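Glutamate racemase (PDB 2DWU) belongs to the Asp/Glu/hydantoin racemase family, enzymes built from two alpha/beta domains that hold the ligand between them. Local coordinates at residues N41-Y46 with Q55-E60. Residues are numbered along the deposited sequence; the frame is centred on the assembly and turned at random.
Sequences NERCPY and QSFVFE. With DGL (D-glutamic acid), chain H.
R43 lies flat on the ring of F57 in a cation-pi stack that ties the loop after strand 35-39 to helix 51-65, within an alpha/beta domain of the Asp/Glu racemase fold. The two side chains come from opposite directions, and guanidinium and ring planes are only 9° apart, with R43 CZ 3.7 Å from the centroid of the F57 ring. A bend at chi3 (-66°) lets the arginine follow the ring, its CD making a CH-pi contact over the same face. E60, one helical turn beyond F57, meets the end of the guanidinium at its edge: NH1 and NH2 of R43 both donate to E60 OE1, at 2.9 and 2.8 Å. These donors lie on one face of the carboxylate, whose plane is tilted from that of the guanidinium. R43 NE is paired with D40, so salt bridges from NE and from the NH1/NH2 end would restrain the group's rotation over the phenyl ring.

The Y46 ring is set obliquely to that of F57, with its CE1 at the rim of the phenyl ring, 3.7 Å from F57 CD2, and its OH 3.3 Å from F57 CB, while V58 CG2 packs more loosely against CE2 of the tyrosine. The hydroxyl of Y46 hydrogen-bonds D40, the same carboxylate oxygen that R43 NE uses. At the backbone end of Y46, the loop lines the D-glutamic acid pocket: Y46 N donates an almost straight bond (176°) to OE2 of the ligand, 2.8 Å away.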
loop_
_atom_site.group_PDB
_atom_site.type_symbol
_atom_site.label_atom_id
_atom_site.label_comp_id
_atom_site.label_asym_id
_atom_site.label_seq_id
_atom_site.Cartn_x
_atom_site.Cartn_y
_atom_site.Cartn_z
ATOM N N ASN B 41 22.163 -4.052 -18.584
ATOM C CA ASN B 41 22.120 -3.229 -19.779
ATOM C C ASN B 41 22.658 -3.873 -21.053
ATOM O O ASN B 41 22.173 -3.579 -22.154
ATOM C CB ASN B 41 22.848 -1.911 -19.535
ATOM C CG ASN B 41 22.186 -1.093 -18.463
ATOM O OD1 ASN B 41 22.357 -1.356 -17.270
ATOM N ND2 ASN B 41 21.403 -0.107 -18.877
ATOM N N GLU B 42 23.655 -4.731 -20.918
ATOM C CA GLU B 42 24.203 -5.378 -22.112
ATOM C C GLU B 42 23.167 -6.217 -22.873
ATOM O O GLU B 42 23.291 -6.410 -24.093
ATOM C CB GLU B 42 25.396 -6.251 -21.727
ATOM C CG GLU B 42 26.098 -6.877 -22.934
ATOM C CD GLU B 42 27.504 -7.363 -22.600
ATOM O OE1 GLU B 42 28.465 -6.575 -22.776
ATOM O OE2 GLU B 42 27.642 -8.524 -22.148
ATOM N N ARG B 43 22.133 -6.698 -22.183
ATOM C CA ARG B 43 21.113 -7.515 -22.827
ATOM C C ARG B 43 19.710 -6.884 -22.830
ATOM O O ARG B 43 18.715 -7.541 -23.125
ATOM C CB ARG B 43 21.087 -8.904 -22.203
ATOM C CG ARG B 43 22.456 -9.619 -22.374
ATOM C CD ARG B 43 22.444 -11.069 -21.886
ATOM N NE ARG B 43 22.248 -11.154 -20.436
ATOM C CZ ARG B 43 22.643 -12.174 -19.681
ATOM N NH1 ARG B 43 23.272 -13.211 -20.222
ATOM N NH2 ARG B 43 22.404 -12.160 -18.371
ATOM N N CYS B 44 19.650 -5.602 -22.501
ATOM C CA CYS B 44 18.398 -4.836 -22.504
ATOM C C CYS B 44 18.150 -4.534 -23.993
ATOM O O CYS B 44 19.106 -4.237 -24.725
ATOM C CB CYS B 44 18.618 -3.545 -21.713
ATOM S SG CYS B 44 17.146 -2.539 -21.435
ATOM N N PRO B 45 16.890 -4.580 -24.462
ATOM C CA PRO B 45 15.644 -4.880 -23.740
ATOM C C PRO B 45 15.248 -6.342 -23.580
ATOM O O PRO B 45 15.584 -7.195 -24.407
ATOM C CB PRO B 45 14.598 -4.113 -24.556
ATOM C CG PRO B 45 15.092 -4.342 -25.957
ATOM C CD PRO B 45 16.589 -4.119 -25.839
ATOM N N TYR B 46 14.527 -6.610 -22.492
ATOM C CA TYR B 46 13.981 -7.927 -22.224
ATOM C C TYR B 46 12.581 -8.039 -22.823
ATOM O O TYR B 46 12.076 -9.138 -23.075
ATOM C CB TYR B 46 13.847 -8.134 -20.724
ATOM C CG TYR B 46 15.128 -8.451 -19.996
ATOM C CD1 TYR B 46 16.387 -8.404 -20.627
ATOM C CD2 TYR B 46 15.064 -8.839 -18.670
ATOM C CE1 TYR B 46 17.554 -8.766 -19.924
ATOM C CE2 TYR B 46 16.202 -9.186 -17.968
ATOM C CZ TYR B 46 17.432 -9.156 -18.587
ATOM O OH TYR B 46 18.499 -9.558 -17.814
ATOM N N GLN B 55 14.142 -15.696 -18.187
ATOM C CA GLN B 55 14.319 -16.410 -16.925
ATOM C C GLN B 55 15.790 -16.753 -16.689
ATOM O O GLN B 55 16.295 -16.626 -15.564
ATOM C CB GLN B 55 13.513 -17.704 -16.896
ATOM C CG GLN B 55 12.014 -17.524 -16.869
ATOM C CD GLN B 55 11.276 -18.846 -16.720
ATOM O OE1 GLN B 55 11.578 -19.816 -17.420
ATOM N NE2 GLN B 55 10.311 -18.892 -15.810
ATOM N N SER B 56 16.492 -17.184 -17.735
ATOM C CA SER B 56 17.902 -17.538 -17.564
ATOM C C SER B 56 18.731 -16.315 -17.186
ATOM O O SER B 56 19.601 -16.403 -16.320
ATOM C CB SER B 56 18.468 -18.198 -18.831
ATOM O OG SER B 56 18.601 -17.287 -19.905
ATOM N N PHE B 57 18.465 -15.174 -17.822
ATOM C CA PHE B 57 19.197 -13.946 -17.498
ATOM C C PHE B 57 18.928 -13.465 -16.068
ATOM O O PHE B 57 19.824 -12.926 -15.401
ATOM C CB PHE B 57 18.813 -12.789 -18.437
ATOM C CG PHE B 57 19.120 -13.031 -19.888
ATOM C CD1 PHE B 57 19.944 -14.074 -20.296
ATOM C CD2 PHE B 57 18.622 -12.150 -20.848
ATOM C CE1 PHE B 57 20.276 -14.237 -21.649
ATOM C CE2 PHE B 57 18.949 -12.304 -22.205
ATOM C CZ PHE B 57 19.780 -13.354 -22.593
ATOM N N VAL B 58 17.681 -13.586 -15.626
ATOM C CA VAL B 58 17.320 -13.155 -14.284
ATOM C C VAL B 58 18.028 -14.042 -13.261
ATOM O O VAL B 58 18.552 -13.549 -12.260
ATOM C CB VAL B 58 15.796 -13.213 -14.088
ATOM C CG1 VAL B 58 15.440 -13.057 -12.600
ATOM C CG2 VAL B 58 15.133 -12.080 -14.924
ATOM N N PHE B 59 18.062 -15.344 -13.512
ATOM C CA PHE B 59 18.754 -16.207 -12.568
ATOM C C PHE B 59 20.252 -15.927 -12.519
ATOM O O PHE B 59 20.885 -16.140 -11.480
ATOM C CB PHE B 59 18.451 -17.678 -12.850
ATOM C CG PHE B 59 17.218 -18.164 -12.137
ATOM C CD1 PHE B 59 15.984 -18.214 -12.789
ATOM C CD2 PHE B 59 17.267 -18.481 -10.780
ATOM C CE1 PHE B 59 14.822 -18.564 -12.109
ATOM C CE2 PHE B 59 16.110 -18.833 -10.085
ATOM C CZ PHE B 59 14.879 -18.873 -10.749
ATOM N N GLU B 60 20.828 -15.461 -13.624
ATOM C CA GLU B 60 22.242 -15.084 -13.638
ATOM C C GLU B 60 22.420 -13.840 -12.746
ATOM O O GLU B 60 23.400 -13.725 -12.028
ATOM C CB GLU B 60 22.721 -14.760 -15.060
ATOM C CG GLU B 60 22.700 -15.951 -15.989
ATOM C CD GLU B 60 23.428 -15.699 -17.293
ATOM O OE1 GLU B 60 23.694 -14.519 -17.634
ATOM O OE2 GLU B 60 23.738 -16.695 -17.993
HETATM N N DGL H . 12.577 -2.811 -17.480
HETATM C CA DGL H . 11.633 -3.264 -18.550
HETATM C C DGL H . 10.265 -3.432 -17.987
HETATM O O DGL H . 9.396 -4.074 -18.565
HETATM C CB DGL H . 11.604 -2.234 -19.701
HETATM C CG DGL H . 12.879 -2.448 -20.551
HETATM C CD DGL H . 13.013 -3.763 -21.201
HETATM O OE1 DGL H . 12.322 -4.131 -22.152
HETATM O OE2 DGL H . 13.925 -4.560 -20.693
HETATM O OXT DGL H . 10.025 -2.872 -16.834
#